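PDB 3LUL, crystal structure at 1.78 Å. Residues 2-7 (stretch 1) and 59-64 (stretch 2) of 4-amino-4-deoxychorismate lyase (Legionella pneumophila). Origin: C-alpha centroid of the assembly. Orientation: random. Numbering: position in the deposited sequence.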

# COMPACT_ATOMS: atom_id res chain seq x y z
N MSE B 2 -0.76 -4.58 28.59
CA MSE B 2 -1.94 -4.85 27.72
C MSE B 2 -1.66 -4.43 26.25
O MSE B 2 -1.16 -3.32 26.01
CB MSE B 2 -3.16 -4.13 28.30
CG MSE B 2 -4.49 -4.81 27.98
SE MSE B 2 -5.23 -4.05 26.36
CE MSE B 2 -5.60 -2.23 27.04
N PRO B 3 -1.95 -5.30 25.28
CA PRO B 3 -1.27 -5.12 24.00
C PRO B 3 -1.99 -4.29 22.93
O PRO B 3 -1.56 -4.30 21.77
CB PRO B 3 -1.06 -6.56 23.52
CG PRO B 3 -2.18 -7.31 24.05
CD PRO B 3 -2.73 -6.55 25.27
N THR B 4 -3.09 -3.61 23.29
CA THR B 4 -3.76 -2.62 22.42
C THR B 4 -4.06 -1.37 23.22
O THR B 4 -4.68 -1.46 24.28
CB THR B 4 -5.03 -3.20 21.81
OG1 THR B 4 -4.68 -4.39 21.12
CG2 THR B 4 -5.70 -2.20 20.85
N ARG B 5 -3.58 -0.23 22.74
CA ARG B 5 -3.74 1.05 23.44
C ARG B 5 -4.58 2.02 22.60
O ARG B 5 -4.27 2.22 21.44
CB ARG B 5 -2.34 1.65 23.67
CG ARG B 5 -2.30 3.06 24.25
CD ARG B 5 -0.92 3.40 24.81
NE ARG B 5 -0.85 4.77 25.31
CZ ARG B 5 -0.38 5.83 24.65
NH1 ARG B 5 0.12 5.72 23.42
NH2 ARG B 5 -0.38 7.03 25.23
N VAL B 6 -5.63 2.60 23.17
CA VAL B 6 -6.29 3.72 22.47
C VAL B 6 -5.52 5.00 22.78
O VAL B 6 -5.34 5.34 23.95
CB VAL B 6 -7.76 3.90 22.84
CG1 VAL B 6 -8.33 5.14 22.16
CG2 VAL B 6 -8.55 2.67 22.42
N ILE B 7 -5.06 5.71 21.75
CA ILE B 7 -4.46 7.04 21.93
C ILE B 7 -5.61 8.08 21.98
O ILE B 7 -6.33 8.26 20.99
CB ILE B 7 -3.47 7.40 20.80
CG1 ILE B 7 -2.42 6.29 20.61
CG2 ILE B 7 -2.75 8.73 21.12
CD1 ILE B 7 -1.62 6.48 19.35
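Stretch 2 (59-64) IPFEIS

Stretch 2 lies obliquely across stretch 1 as an irregular segment, in a small contact held by one well-formed hydrogen bond to the side chain of Thr4 and padded by proline and aliphatic packing. The two stretches belong to one chain, yet no touching residues are closer than 56 positions in sequence, so this is a tertiary contact. It buries 301 Å², both sides summed.

Stretch 1 includes a strand at residues 4-6, whereas stretch 2 forms no regular helix or strand. Its backbone is extended at Pro60 (phi/psi -56/142°) and Ile63 (-133/126°), but psi falls to 71° at Phe61 (phi -139°) and 67° at Glu62 (phi -100°), with a bend at Glu62 spanned by the weak hydrogen bond from Ile63 N to Phe61 O at 3.3 Å. The end-to-end vectors of the touching parts, CA of Met2 to CA of Val6 and CA of Pro60 to CA of Ile63, diverge by 69°, far from the alignment of paired strands. In backbone register, Pro3 CA faces Pro60 CA at 6.2 Å and Thr4 CA faces Glu62 CA at 5.5 Å.

Thr4 is the centre of the contact. Its CA-to-CB bond points toward stretch 2, and with chi1 at -56° (m) the hydroxyl meets the backbone there. Glu62 N donates to Thr4 OG1 at 2.9 Å, and the N-H...acceptor angle of 172° makes this bond nearly linear. Thr4 OG1 also lies 3.4 Å from Pro60 O, at best a weak hydrogen bond, and 3.6 Å from Phe61 CA. One side-chain oxygen thus touches three successive residues of stretch 2, while the CA-to-CB bond of Phe61 points away.

Packing contacts, most of them between carbon atoms, flank this site. Pro3 and Pro60 both direct their CB atoms toward the opposing stretch, giving Pro3 CB to Pro60 CB 3.9 Å; Pro3 O approaches Pro60 CB at 3.5 Å. The Pro3 ring also meets the aliphatic part of Glu62, with Pro3 CG 3.5 Å from Glu62 CG, although the end of the glutamate side chain leads away. From selenomethionine Met2, whose side-chain end comes nearer than its sideways CA-to-CB bond suggests, SE reaches Glu62 O at 3.6 Å. Farther along, Val6 CG2 packs loosely on Ile63 CD1 at 4.2 Å.

Arg5 breaks the sequence of contacts: its CA-to-CB bond points away, between Thr4, which points toward, and Val6, which points sideways, and its side chain makes no contact with stretch 2.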

# COMPACT_ATOMS: atom_id res chain seq x y z
N ILE B 59 -1.47 -8.55 14.28
CA ILE B 59 -1.55 -7.32 15.03
C ILE B 59 -2.51 -7.57 16.21
O ILE B 59 -3.65 -7.97 16.00
CB ILE B 59 -2.06 -6.14 14.16
CG1 ILE B 59 -1.18 -5.95 12.92
CG2 ILE B 59 -2.12 -4.87 14.98
CD1 ILE B 59 -1.74 -4.92 11.92
N PRO B 60 -2.05 -7.36 17.46
CA PRO B 60 -3.01 -7.49 18.55
C PRO B 60 -4.25 -6.56 18.37
O PRO B 60 -4.13 -5.40 17.92
CB PRO B 60 -2.20 -7.14 19.81
CG PRO B 60 -0.75 -7.08 19.38
CD PRO B 60 -0.71 -6.94 17.89
N PHE B 61 -5.42 -7.09 18.75
CA PHE B 61 -6.62 -6.32 18.83
C PHE B 61 -7.38 -6.73 20.09
O PHE B 61 -8.40 -7.41 20.01
CB PHE B 61 -7.47 -6.53 17.56
CG PHE B 61 -8.63 -5.56 17.41
CD1 PHE B 61 -8.42 -4.20 17.33
CD2 PHE B 61 -9.93 -6.03 17.31
CE1 PHE B 61 -9.49 -3.31 17.17
CE2 PHE B 61 -11.02 -5.15 17.17
CZ PHE B 61 -10.80 -3.79 17.07
N GLU B 62 -6.83 -6.34 21.24
CA GLU B 62 -7.35 -6.75 22.54
C GLU B 62 -8.18 -5.59 23.06
O GLU B 62 -7.81 -4.92 24.03
CB GLU B 62 -6.20 -7.05 23.52
CG GLU B 62 -5.40 -8.30 23.19
CD GLU B 62 -6.17 -9.57 23.37
OE1 GLU B 62 -7.17 -9.57 24.13
OE2 GLU B 62 -5.76 -10.57 22.75
N ILE B 63 -9.29 -5.34 22.37
CA ILE B 63 -10.30 -4.39 22.82
C ILE B 63 -11.63 -5.10 22.67
O ILE B 63 -11.95 -5.61 21.60
CB ILE B 63 -10.24 -3.07 22.04
CG1 ILE B 63 -11.34 -2.10 22.53
CG2 ILE B 63 -10.34 -3.27 20.53
CD1 ILE B 63 -11.16 -0.65 21.96
N SER B 64 -12.41 -5.15 23.74
CA SER B 64 -13.68 -5.87 23.71
C SER B 64 -14.67 -5.09 22.86
O SER B 64 -14.49 -3.87 22.62
CB SER B 64 -14.21 -6.07 25.13
OG SER B 64 -14.60 -4.82 25.68